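Local coordinates for protein glycerol-3-phosphate dehydrogenase [NAD(+)] (Dunaliella salina, PDB 6IUY) that probably interconverts sn-glycerol 3-phosphate and dihydroxyacetone phosphate using NAD, its di-domain build with a haloacid dehalogenase-like part enabling direct conversion of dihydroxyacetone phosphate to glycerol, at residues Val46-Ser51 and Arg109-Val114; Gly113-Ile118 and Ala143-Ile148; Glu387-Ile392 and His576-Glu581. All blocks are in the same frame, centred on the assembly; numbering follows the deposited sequence.

Interaction 1 (Val46-Ser51 and Arg109-Val114); sequences VTTDAS and RLVPGV
In the haloacid dehalogenase-like domain, T47 and L110 form a single backbone bridge, CA to CA 4.4 Å, joining the loop that follows strand 37-40 and the magnesium ligands D41 and D43 to the loop that leads into helix 114-123. The contact illustrates how a loop beside a metal site can be fixed by a short backbone match and one long side chain. V111 N donates to V46 O at 3.0 Å (162°), reaching the oxygen from above the carbonyl plane. On the other side of the bridge T48 N faces R109 O, whose modelled position is too uncertain to support a detailed reading of that bond.

The longer reach belongs to R109. Its chain bends at chi3 (43°), which swings the guanidinium across the T47 side chain to S51. There NH2 gives OG of S51 an almost straight bond of 3.0 Å (174°) lying in the guanidinium plane, and the same nitrogen makes a weak one of 3.4 Å to D49 O. The buried R109 NE and T47 OG1 have no partner in the model. With an alanine here the S51 hydroxyl would probably lose this straight donor and D49 O its weak one. S51 N in turn bonds the carboxylate of D43, so S51 stands in the second shell of the magnesium and R109 one step behind it; M138 packs on both.

Farther along, V111 CG1 lies 3.5 Å from T47 C, and Y247 covers V111 and V114. CG2 of V46 meets CG2 of V114 at 4.2 Å. A type II turn leads into helix 114-123 with G113, at positive phi, as N-cap; it is closed by V114 N bonding V111 O at 3.2 Å.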
ATOM      1  N   VAL A  46     -17.890  10.038  45.112  1.00 62.52           N
ATOM      2  CA  VAL A  46     -17.035  11.035  44.469  1.00 57.79           C
ATOM      3  C   VAL A  46     -17.109  12.377  45.185  1.00 65.07           C
ATOM      4  O   VAL A  46     -16.111  13.093  45.297  1.00 67.84           O
ATOM      5  CB  VAL A  46     -17.414  11.227  42.983  1.00 57.38           C
ATOM      6  CG1 VAL A  46     -16.877  12.542  42.448  1.00 56.45           C
ATOM      7  CG2 VAL A  46     -16.907  10.054  42.153  1.00 56.24           C
ATOM      8  N   THR A  47     -18.299  12.723  45.661  1.00 63.63           N
ATOM      9  CA  THR A  47     -18.475  13.955  46.418  1.00 69.71           C
ATOM     10  C   THR A  47     -18.506  13.679  47.926  1.00 70.81           C
ATOM     11  O   THR A  47     -19.039  12.654  48.375  1.00 68.59           O
ATOM     12  CB  THR A  47     -19.772  14.691  46.003  1.00 68.50           C
ATOM     13  OG1 THR A  47     -19.826  14.803  44.578  1.00 67.26           O
ATOM     14  CG2 THR A  47     -19.837  16.076  46.633  1.00 75.08           C
ATOM     15  N   THR A  48     -17.926  14.599  48.696  1.00 73.85           N
ATOM     16  CA  THR A  48     -17.963  14.549  50.158  1.00 75.00           C
ATOM     17  C   THR A  48     -19.404  14.585  50.662  1.00 77.60           C
ATOM     18  O   THR A  48     -19.830  13.732  51.440  1.00 78.84           O
ATOM     19  CB  THR A  48     -17.191  15.732  50.781  1.00 74.14           C
ATOM     20  OG1 THR A  48     -17.736  16.965  50.293  1.00 72.55           O
ATOM     21  CG2 THR A  48     -15.714  15.672  50.423  1.00 69.26           C
ATOM     22  N   ASP A  49     -20.143  15.588  50.197  1.00 78.00           N
ATOM     23  CA  ASP A  49     -21.523  15.813  50.606  1.00 77.93           C
ATOM     24  C   ASP A  49     -22.503  15.351  49.538  1.00 79.15           C
ATOM     25  O   ASP A  49     -22.238  15.488  48.344  1.00 79.04           O
ATOM     26  CB  ASP A  49     -21.761  17.302  50.896  1.00 80.94           C
ATOM     27  CG  ASP A  49     -20.805  17.863  51.936  1.00 86.32           C
ATOM     28  OD1 ASP A  49     -20.551  17.170  52.945  1.00 88.14           O
ATOM     29  OD2 ASP A  49     -20.313  19.001  51.744  1.00 88.95           O
ATOM     30  N   ALA A  50     -23.643  14.817  49.966  1.00 80.72           N
ATOM     31  CA  ALA A  50     -24.741  14.554  49.042  1.00 78.74           C
ATOM     32  C   ALA A  50     -25.219  15.881  48.454  1.00 80.33           C
ATOM     33  O   ALA A  50     -25.165  16.917  49.123  1.00 80.63           O
ATOM     34  CB  ALA A  50     -25.876  13.833  49.743  1.00 72.53           C
ATOM     35  N   SER A  51     -25.670  15.856  47.204  1.00 78.88           N
ATOM     36  CA  SER A  51     -26.087  17.080  46.530  1.00 74.93           C
ATOM     37  C   SER A  51     -27.380  17.621  47.137  1.00 77.45           C
ATOM     38  O   SER A  51     -27.469  18.792  47.503  1.00 74.23           O
ATOM     39  CB  SER A  51     -26.269  16.835  45.030  1.00 71.75           C
ATOM     40  OG  SER A  51     -25.034  16.525  44.405  1.00 72.29           O
ATOM     41  N   ARG A 109     -15.800  19.813  46.299  1.00 74.01           N
ATOM     42  CA  ARG A 109     -16.791  18.822  46.682  1.00 74.47           C
ATOM     43  C   ARG A 109     -16.270  17.398  46.659  1.00 71.69           C
ATOM     44  O   ARG A 109     -16.994  16.465  47.002  1.00 68.99           O
ATOM     45  CB  ARG A 109     -18.004  18.918  45.754  1.00 72.94           C
ATOM     46  CG  ARG A 109     -18.644  20.288  45.680  1.00 72.53           C
ATOM     47  CD  ARG A 109     -19.991  20.169  45.004  1.00 72.77           C
ATOM     48  NE  ARG A 109     -20.700  18.992  45.500  1.00 74.02           N
ATOM     49  CZ  ARG A 109     -21.829  18.514  44.987  1.00 74.86           C
ATOM     50  NH1 ARG A 109     -22.393  19.112  43.942  1.00 74.97           N
ATOM     51  NH2 ARG A 109     -22.389  17.429  45.516  1.00 70.46           N
ATOM     52  N   LEU A 110     -15.017  17.225  46.260  1.00 70.15           N
ATOM     53  CA  LEU A 110     -14.541  15.897  45.919  1.00 68.64           C
ATOM     54  C   LEU A 110     -13.776  15.235  47.054  1.00 65.14           C
ATOM     55  O   LEU A 110     -12.925  15.852  47.689  1.00 66.48           O
ATOM     56  CB  LEU A 110     -13.674  15.966  44.664  1.00 69.90           C
ATOM     57  CG  LEU A 110     -14.396  16.589  43.470  1.00 69.83           C
ATOM     58  CD1 LEU A 110     -14.388  18.114  43.584  1.00 76.06           C
ATOM     59  CD2 LEU A 110     -13.756  16.146  42.172  1.00 67.72           C
ATOM     60  N   VAL A 111     -14.093  13.969  47.299  1.00 60.27           N
ATOM     61  CA  VAL A 111     -13.409  13.205  48.327  1.00 59.29           C
ATOM     62  C   VAL A 111     -11.917  13.122  48.000  1.00 67.38           C
ATOM     63  O   VAL A 111     -11.535  12.959  46.835  1.00 62.93           O
ATOM     64  CB  VAL A 111     -14.014  11.801  48.464  1.00 61.96           C
ATOM     65  CG1 VAL A 111     -15.535  11.890  48.461  1.00 64.68           C
ATOM     66  CG2 VAL A 111     -13.573  10.930  47.333  1.00 66.42           C
ATOM     67  N   PRO A 112     -11.059  13.277  49.020  1.00 68.89           N
ATOM     68  CA  PRO A 112      -9.625  13.255  48.721  1.00 67.12           C
ATOM     69  C   PRO A 112      -9.194  11.934  48.085  1.00 62.74           C
ATOM     70  O   PRO A 112      -9.734  10.873  48.411  1.00 64.10           O
ATOM     71  CB  PRO A 112      -8.961  13.469  50.099  1.00 62.86           C
ATOM     72  CG  PRO A 112     -10.048  13.296  51.109  1.00 65.37           C
ATOM     73  CD  PRO A 112     -11.332  13.645  50.421  1.00 68.94           C
ATOM     74  N   GLY A 113      -8.247  12.024  47.157  1.00 58.67           N
ATOM     75  CA  GLY A 113      -7.721  10.863  46.476  1.00 62.59           C
ATOM     76  C   GLY A 113      -8.515  10.409  45.257  1.00 60.03           C
ATOM     77  O   GLY A 113      -8.052   9.539  44.516  1.00 59.61           O
ATOM     78  N   VAL A 114      -9.696  10.977  45.032  1.00 56.04           N
ATOM     79  CA  VAL A 114     -10.537  10.461  43.961  1.00 56.54           C
ATOM     80  C   VAL A 114     -10.127  11.040  42.602  1.00 55.54           C
ATOM     81  O   VAL A 114     -10.157  10.330  41.599  1.00 52.92           O
ATOM     82  CB  VAL A 114     -12.037  10.732  44.219  1.00 57.24           C
ATOM     83  CG1 VAL A 114     -12.389  12.204  43.960  1.00 59.14           C
ATOM     84  CG2 VAL A 114     -12.885   9.803  43.358  1.00 57.04           C
TER

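Interaction 2 (Gly113-Ile118 and Ala143-Ile148); sequences GVENLI and ASHLKI
The CD1 methyls of I118 and L146 stand 3.2 Å apart, tighter than ordinary van der Waals contact, as their side chains meet at about a right angle. With chi2 at 169° the I118 chain is extended, and its CD1 reaches out to the leucine. The other methyl of L146, CD2, turns to the helix backbone and lies 4.0 Å from E115 CA, with the E115 side chain running across the leucine. A looser pair, I118 CG2 with I148 CD1, extends the apolar patch.

Here two helices of the haloacid dehalogenase-like domain, 114-123 and 136-145, are joined through strand 127-131 between them in sequence, and V128 of that strand touches both I118 and I148. The second helix ends in a Schellman motif. K147 takes positive phi, and I148 N turns back to A143 O at 2.7 Å. L146, just before the reversal, and I148, just after it, both direct CB at the first helix, a useful example of a helix terminus supplying packing residues.

H145 and E115 add a polar pair. H145, with CG anti to its backbone nitrogen (chi1 -176°), brings NE2 to OE1 of E115, 3.1 Å away, in a moderately bent bond. The oxygen lies near the imidazole plane, but the donor approaches from above the carboxylate plane, and the two planes are 56° apart. E115 sits in the first turn of its helix and H145 at the last turn of the other, so the helix ends would tend to favour a negative carboxylate and a protonated imidazole. From the neighbouring loop, L110 packs against E115, H145 and L146 together.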
ATOM      1  N   GLY A 113      -8.247  12.024  47.157  1.00 58.67           N
ATOM      2  CA  GLY A 113      -7.721  10.863  46.476  1.00 62.59           C
ATOM      3  C   GLY A 113      -8.515  10.409  45.257  1.00 60.03           C
ATOM      4  O   GLY A 113      -8.052   9.539  44.516  1.00 59.61           O
ATOM      5  N   VAL A 114      -9.696  10.977  45.032  1.00 56.04           N
ATOM      6  CA  VAL A 114     -10.537  10.461  43.961  1.00 56.54           C
ATOM      7  C   VAL A 114     -10.127  11.040  42.602  1.00 55.54           C
ATOM      8  O   VAL A 114     -10.157  10.330  41.599  1.00 52.92           O
ATOM      9  CB  VAL A 114     -12.037  10.732  44.219  1.00 57.24           C
ATOM     10  CG1 VAL A 114     -12.389  12.204  43.960  1.00 59.14           C
ATOM     11  CG2 VAL A 114     -12.885   9.803  43.358  1.00 57.04           C
ATOM     12  N   GLU A 115      -9.727  12.309  42.581  1.00 54.61           N
ATOM     13  CA  GLU A 115      -9.177  12.915  41.370  1.00 58.17           C
ATOM     14  C   GLU A 115      -7.928  12.173  40.909  1.00 57.38           C
ATOM     15  O   GLU A 115      -7.797  11.849  39.735  1.00 56.84           O
ATOM     16  CB  GLU A 115      -8.842  14.388  41.591  1.00 59.94           C
ATOM     17  CG  GLU A 115      -9.950  15.192  42.238  1.00 64.27           C
ATOM     18  CD  GLU A 115      -9.527  16.621  42.514  1.00 67.66           C
ATOM     19  OE1 GLU A 115      -9.173  17.336  41.547  1.00 70.83           O
ATOM     20  OE2 GLU A 115      -9.529  17.020  43.700  1.00 66.69           O
ATOM     21  N   ASN A 116      -7.018  11.893  41.837  1.00 54.65           N
ATOM     22  CA  ASN A 116      -5.825  11.116  41.506  1.00 56.90           C
ATOM     23  C   ASN A 116      -6.164   9.717  40.994  1.00 59.14           C
ATOM     24  O   ASN A 116      -5.490   9.199  40.110  1.00 56.06           O
ATOM     25  CB  ASN A 116      -4.877  10.993  42.715  1.00 52.34           C
ATOM     26  CG  ASN A 116      -4.177  12.289  43.042  1.00 56.96           C
ATOM     27  OD1 ASN A 116      -4.183  13.230  42.248  1.00 61.20           O
ATOM     28  ND2 ASN A 116      -3.561  12.350  44.224  1.00 60.73           N
ATOM     29  N   LEU A 117      -7.190   9.093  41.564  1.00 54.74           N
ATOM     30  CA  LEU A 117      -7.576   7.755  41.133  1.00 53.76           C
ATOM     31  C   LEU A 117      -8.175   7.764  39.727  1.00 56.49           C
ATOM     32  O   LEU A 117      -7.834   6.927  38.887  1.00 54.38           O
ATOM     33  CB  LEU A 117      -8.574   7.145  42.108  1.00 54.64           C
ATOM     34  CG  LEU A 117      -9.246   5.876  41.594  1.00 53.71           C
ATOM     35  CD1 LEU A 117      -8.208   4.849  41.196  1.00 48.03           C
ATOM     36  CD2 LEU A 117     -10.152   5.317  42.676  1.00 57.21           C
ATOM     37  N   ILE A 118      -9.071   8.709  39.468  1.00 53.61           N
ATOM     38  CA  ILE A 118      -9.736   8.758  38.180  1.00 53.51           C
ATOM     39  C   ILE A 118      -8.718   9.118  37.083  1.00 54.84           C
ATOM     40  O   ILE A 118      -8.736   8.528  36.002  1.00 55.14           O
ATOM     41  CB  ILE A 118     -10.938   9.744  38.212  1.00 49.95           C
ATOM     42  CG1 ILE A 118     -12.095   9.103  38.997  1.00 49.56           C
ATOM     43  CG2 ILE A 118     -11.399  10.089  36.801  1.00 44.37           C
ATOM     44  CD1 ILE A 118     -13.253  10.041  39.336  1.00 47.91           C
ATOM     45  N   ALA A 143     -18.244  15.981  36.431  1.00 56.74           N
ATOM     46  CA  ALA A 143     -17.715  15.270  35.266  1.00 55.13           C
ATOM     47  C   ALA A 143     -16.705  16.141  34.525  1.00 54.71           C
ATOM     48  O   ALA A 143     -15.617  15.683  34.160  1.00 52.09           O
ATOM     49  CB  ALA A 143     -18.833  14.850  34.337  1.00 48.48           C
ATOM     50  N   SER A 144     -17.069  17.399  34.314  1.00 52.94           N
ATOM     51  CA  SER A 144     -16.196  18.336  33.624  1.00 56.39           C
ATOM     52  C   SER A 144     -14.830  18.452  34.310  1.00 61.75           C
ATOM     53  O   SER A 144     -13.788  18.556  33.655  1.00 61.42           O
ATOM     54  CB  SER A 144     -16.865  19.707  33.545  1.00 60.01           C
ATOM     55  OG  SER A 144     -15.922  20.733  33.272  1.00 69.25           O
ATOM     56  N   HIS A 145     -14.845  18.420  35.635  1.00 58.69           N
ATOM     57  CA  HIS A 145     -13.641  18.625  36.420  1.00 59.04           C
ATOM     58  C   HIS A 145     -12.756  17.401  36.374  1.00 58.05           C
ATOM     59  O   HIS A 145     -11.535  17.523  36.370  1.00 58.35           O
ATOM     60  CB  HIS A 145     -13.993  18.963  37.872  1.00 59.80           C
ATOM     61  CG  HIS A 145     -12.804  19.286  38.721  1.00 63.26           C
ATOM     62  ND1 HIS A 145     -12.261  20.551  38.785  1.00 66.07           N
ATOM     63  CD2 HIS A 145     -12.056  18.508  39.541  1.00 64.21           C
ATOM     64  CE1 HIS A 145     -11.227  20.540  39.609  1.00 64.32           C
ATOM     65  NE2 HIS A 145     -11.079  19.314  40.078  1.00 62.84           N
ATOM     66  N   LEU A 146     -13.372  16.222  36.345  1.00 55.70           N
ATOM     67  CA  LEU A 146     -12.620  14.973  36.301  1.00 59.26           C
ATOM     68  C   LEU A 146     -12.242  14.589  34.868  1.00 57.82           C
ATOM     69  O   LEU A 146     -11.720  13.498  34.626  1.00 56.30           O
ATOM     70  CB  LEU A 146     -13.421  13.842  36.954  1.00 57.11           C
ATOM     71  CG  LEU A 146     -13.672  13.993  38.459  1.00 56.48           C
ATOM     72  CD1 LEU A 146     -14.638  12.935  38.928  1.00 52.55           C
ATOM     73  CD2 LEU A 146     -12.353  13.923  39.247  1.00 54.34           C
ATOM     74  N   LYS A 147     -12.503  15.487  33.923  1.00 53.31           N
ATOM     75  CA  LYS A 147     -12.234  15.198  32.515  1.00 57.68           C
ATOM     76  C   LYS A 147     -13.114  14.060  32.005  1.00 54.51           C
ATOM     77  O   LYS A 147     -12.734  13.344  31.076  1.00 55.19           O
ATOM     78  CB  LYS A 147     -10.750  14.838  32.299  1.00 57.83           C
ATOM     79  CG  LYS A 147      -9.759  15.842  32.872  1.00 60.24           C
ATOM     80  CD  LYS A 147     -10.214  17.273  32.590  1.00 66.39           C
ATOM     81  CE  LYS A 147      -9.194  18.305  33.071  1.00 75.24           C
ATOM     82  NZ  LYS A 147      -9.729  19.698  32.939  1.00 72.83           N
ATOM     83  N   ILE A 148     -14.277  13.868  32.622  1.00 51.36           N
ATOM     84  CA  ILE A 148     -15.200  12.855  32.134  1.00 52.61           C
ATOM     85  C   ILE A 148     -16.224  13.520  31.226  1.00 50.76           C
ATOM     86  O   ILE A 148     -16.873  14.493  31.610  1.00 52.11           O
ATOM     87  CB  ILE A 148     -15.901  12.106  33.284  1.00 51.35           C
ATOM     88  CG1 ILE A 148     -14.866  11.548  34.255  1.00 45.52           C
ATOM     89  CG2 ILE A 148     -16.766  10.981  32.743  1.00 49.64           C
ATOM     90  CD1 ILE A 148     -15.442  10.620  35.258  1.00 51.49           C
TER

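Interaction 3 (Glu387-Ile392 and His576-Glu581); sequences EGPQLI and HARGWE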
ATOM      1  N   GLU A 387       7.519 -27.517   7.675  1.00 62.15           N
ATOM      2  CA  GLU A 387       7.519 -26.964   6.316  1.00 65.57           C
ATOM      3  C   GLU A 387       6.764 -25.632   6.188  1.00 59.43           C
ATOM      4  O   GLU A 387       6.302 -25.277   5.105  1.00 56.63           O
ATOM      5  CB  GLU A 387       6.935 -27.984   5.336  1.00 59.25           C
ATOM      6  CG  GLU A 387       7.881 -29.138   5.031  1.00 62.21           C
ATOM      7  CD  GLU A 387       7.248 -30.201   4.137  1.00 73.52           C
ATOM      8  OE1 GLU A 387       5.998 -30.230   4.027  1.00 80.07           O
ATOM      9  OE2 GLU A 387       8.000 -31.011   3.545  1.00 75.22           O
ATOM     10  N   GLY A 388       6.655 -24.891   7.288  1.00 58.87           N
ATOM     11  CA  GLY A 388       5.965 -23.612   7.276  1.00 54.78           C
ATOM     12  C   GLY A 388       6.705 -22.496   8.004  1.00 54.37           C
ATOM     13  O   GLY A 388       7.676 -22.731   8.728  1.00 54.27           O
ATOM     14  N   PRO A 389       6.254 -21.256   7.809  1.00 49.92           N
ATOM     15  CA  PRO A 389       6.853 -20.130   8.534  1.00 52.49           C
ATOM     16  C   PRO A 389       6.370 -20.012   9.974  1.00 48.50           C
ATOM     17  O   PRO A 389       5.159 -20.019  10.207  1.00 50.39           O
ATOM     18  CB  PRO A 389       6.386 -18.917   7.734  1.00 48.43           C
ATOM     19  CG  PRO A 389       5.085 -19.354   7.165  1.00 51.99           C
ATOM     20  CD  PRO A 389       5.249 -20.816   6.829  1.00 45.48           C
ATOM     21  N   GLN A 390       7.294 -19.883  10.920  1.00 47.16           N
ATOM     22  CA  GLN A 390       6.927 -19.498  12.277  1.00 42.32           C
ATOM     23  C   GLN A 390       7.580 -18.157  12.576  1.00 43.77           C
ATOM     24  O   GLN A 390       8.805 -18.079  12.689  1.00 45.16           O
ATOM     25  CB  GLN A 390       7.364 -20.568  13.291  1.00 40.63           C
ATOM     26  CG  GLN A 390       7.212 -20.154  14.746  1.00 41.43           C
ATOM     27  CD  GLN A 390       7.666 -21.232  15.733  1.00 52.22           C
ATOM     28  OE1 GLN A 390       8.852 -21.560  15.823  1.00 50.70           O
ATOM     29  NE2 GLN A 390       6.717 -21.783  16.482  1.00 53.98           N
ATOM     30  N   LEU A 391       6.787 -17.092  12.675  1.00 39.65           N
ATOM     31  CA  LEU A 391       7.355 -15.777  12.968  1.00 41.46           C
ATOM     32  C   LEU A 391       7.592 -15.660  14.472  1.00 47.51           C
ATOM     33  O   LEU A 391       7.104 -16.476  15.252  1.00 45.32           O
ATOM     34  CB  LEU A 391       6.441 -14.653  12.474  1.00 42.14           C
ATOM     35  CG  LEU A 391       6.093 -14.789  10.991  1.00 45.63           C
ATOM     36  CD1 LEU A 391       5.196 -13.655  10.497  1.00 40.75           C
ATOM     37  CD2 LEU A 391       7.376 -14.881  10.189  1.00 44.86           C
ATOM     38  N   ILE A 392       8.331 -14.647  14.896  1.00 44.15           N
ATOM     39  CA  ILE A 392       8.688 -14.597  16.300  1.00 42.83           C
ATOM     40  C   ILE A 392       7.450 -14.557  17.199  1.00 48.24           C
ATOM     41  O   ILE A 392       7.421 -15.213  18.248  1.00 43.41           O
ATOM     42  CB  ILE A 392       9.580 -13.409  16.615  1.00 43.31           C
ATOM     43  CG1 ILE A 392      10.777 -13.413  15.669  1.00 37.78           C
ATOM     44  CG2 ILE A 392      10.052 -13.489  18.095  1.00 39.76           C
ATOM     45  CD1 ILE A 392      11.361 -14.810  15.464  1.00 43.11           C
ATOM     46  N   HIS A 576      10.794 -24.434  -1.494  1.00 52.77           N
ATOM     47  CA  HIS A 576      11.193 -25.723  -2.039  1.00 53.78           C
ATOM     48  C   HIS A 576      10.222 -26.797  -1.565  1.00 57.96           C
ATOM     49  O   HIS A 576       9.699 -27.582  -2.360  1.00 60.71           O
ATOM     50  CB  HIS A 576      12.619 -26.062  -1.619  1.00 56.03           C
ATOM     51  CG  HIS A 576      13.063 -27.426  -2.035  1.00 59.38           C
ATOM     52  ND1 HIS A 576      13.399 -27.736  -3.336  1.00 60.19           N
ATOM     53  CD2 HIS A 576      13.242 -28.564  -1.320  1.00 60.35           C
ATOM     54  CE1 HIS A 576      13.756 -29.005  -3.407  1.00 58.23           C
ATOM     55  NE2 HIS A 576      13.668 -29.532  -2.198  1.00 59.34           N
ATOM     56  N   ALA A 577       9.967 -26.804  -0.263  1.00 52.94           N
ATOM     57  CA  ALA A 577       9.088 -27.791   0.343  1.00 52.97           C
ATOM     58  C   ALA A 577       7.698 -27.798  -0.289  1.00 55.39           C
ATOM     59  O   ALA A 577       7.164 -28.864  -0.602  1.00 58.85           O
ATOM     60  CB  ALA A 577       8.985 -27.549   1.841  1.00 48.18           C
ATOM     61  N   ARG A 578       7.113 -26.617  -0.474  1.00 52.87           N
ATOM     62  CA  ARG A 578       5.758 -26.510  -1.003  1.00 48.08           C
ATOM     63  C   ARG A 578       5.735 -26.452  -2.517  1.00 54.97           C
ATOM     64  O   ARG A 578       4.672 -26.268  -3.107  1.00 60.00           O
ATOM     65  CB  ARG A 578       5.052 -25.259  -0.470  1.00 53.44           C
ATOM     66  CG  ARG A 578       5.093 -25.065   1.022  1.00 54.53           C
ATOM     67  CD  ARG A 578       3.867 -25.623   1.710  1.00 56.34           C
ATOM     68  NE  ARG A 578       3.930 -25.333   3.143  1.00 65.30           N
ATOM     69  CZ  ARG A 578       3.292 -24.324   3.733  1.00 65.05           C
ATOM     70  NH1 ARG A 578       2.521 -23.513   3.020  1.00 67.61           N
ATOM     71  NH2 ARG A 578       3.423 -24.124   5.037  1.00 62.93           N
ATOM     72  N   GLY A 579       6.899 -26.568  -3.150  1.00 58.66           N
ATOM     73  CA  GLY A 579       6.989 -26.427  -4.599  1.00 56.27           C
ATOM     74  C   GLY A 579       6.584 -25.052  -5.122  1.00 54.48           C
ATOM     75  O   GLY A 579       5.947 -24.946  -6.161  1.00 52.72           O
ATOM     76  N   TRP A 580       6.952 -23.991  -4.414  1.00 50.31           N
ATOM     77  CA  TRP A 580       6.587 -22.647  -4.847  1.00 47.73           C
ATOM     78  C   TRP A 580       7.761 -21.866  -5.434  1.00 48.91           C
ATOM     79  O   TRP A 580       7.674 -20.649  -5.566  1.00 51.36           O
ATOM     80  CB  TRP A 580       6.006 -21.833  -3.693  1.00 48.50           C
ATOM     81  CG  TRP A 580       4.721 -22.328  -3.109  1.00 54.31           C
ATOM     82  CD1 TRP A 580       3.844 -23.220  -3.665  1.00 54.28           C
ATOM     83  CD2 TRP A 580       4.160 -21.946  -1.843  1.00 52.12           C
ATOM     84  NE1 TRP A 580       2.771 -23.416  -2.818  1.00 52.40           N
ATOM     85  CE2 TRP A 580       2.940 -22.647  -1.696  1.00 51.59           C
ATOM     86  CE3 TRP A 580       4.571 -21.083  -0.822  1.00 50.44           C
ATOM     87  CZ2 TRP A 580       2.128 -22.510  -0.567  1.00 51.49           C
ATOM     88  CZ3 TRP A 580       3.762 -20.947   0.311  1.00 55.17           C
ATOM     89  CH2 TRP A 580       2.555 -21.656   0.425  1.00 54.03           C
ATOM     90  N   GLU A 581       8.851 -22.536  -5.791  1.00 46.96           N
ATOM     91  CA  GLU A 581      10.006 -21.807  -6.322  1.00 49.93           C
ATOM     92  C   GLU A 581       9.656 -20.853  -7.465  1.00 56.04           C
ATOM     93  O   GLU A 581      10.202 -19.749  -7.525  1.00 54.63           O
ATOM     94  CB  GLU A 581      11.088 -22.769  -6.793  1.00 50.17           C
ATOM     95  CG  GLU A 581      11.946 -23.322  -5.680  1.00 54.91           C
ATOM     96  CD  GLU A 581      12.020 -24.833  -5.724  1.00 67.14           C
ATOM     97  OE1 GLU A 581      11.030 -25.450  -6.192  1.00 65.75           O
ATOM     98  OE2 GLU A 581      13.056 -25.400  -5.297  1.00 66.38           O
TER
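R578 offers both NE and NH2 to E387 O, each 3.1 Å away. Both bonds are weak, bent to about 125°, and the oxygen lies obliquely to the guanidinium. The same NH2 comes within 3.4 Å of G388 CA, where a CB would be tight against it, so glycine suits this position. Beside this polar meeting, E387 CG rests on the A577 methyl at 3.7 Å; the E387 carboxylate and R578 are not in contact and could attract each other only at longer range.

These groups belong to a hairpin and a helix end of the dehydrogenase part. E387, with positive phi, lies in the bend of a small antiparallel hairpin of strands 382-385 and 388-391, Q390 pairing with R383. R578 and A577 close helix 564-577, where a Schellman motif at G579 includes G579 N bonding H576 O. The contact thus exemplifies a hairpin turn meeting a helix C-terminus across regions distant in sequence, at the surface and away from the known binding sites.

Farther out, a bend at chi2 (-94°) aims the R578 guanidinium at the hairpin while its CB lies 3.5 Å above the plane of the W580 ring, over its centre. W580 is itself met edge-to-face by F501, and H576 ND1 bonds E581 OE2 at 3.1 Å, the oxygen in the imidazole plane.

Overall arrangement
Along the chain, interaction 1 opens first and interaction 2 follows on the very stretch where it ends, for they share G113 and V114; their centres are only 10 Å apart. Both lie in the haloacid dehalogenase-like domain, where L110 and V46 of interaction 1 touch L146 of interaction 2, so the loop near the magnesium site and the paired helices 114-123 and 136-145 pack directly against each other. Interaction 3 comes later, joining the two dehydrogenase regions on the opposite side of the chain's centre, with its own centre 62 Å from that of interaction 1 and 53 Å from that of interaction 2. The separation reflects the di-domain build of the enzyme.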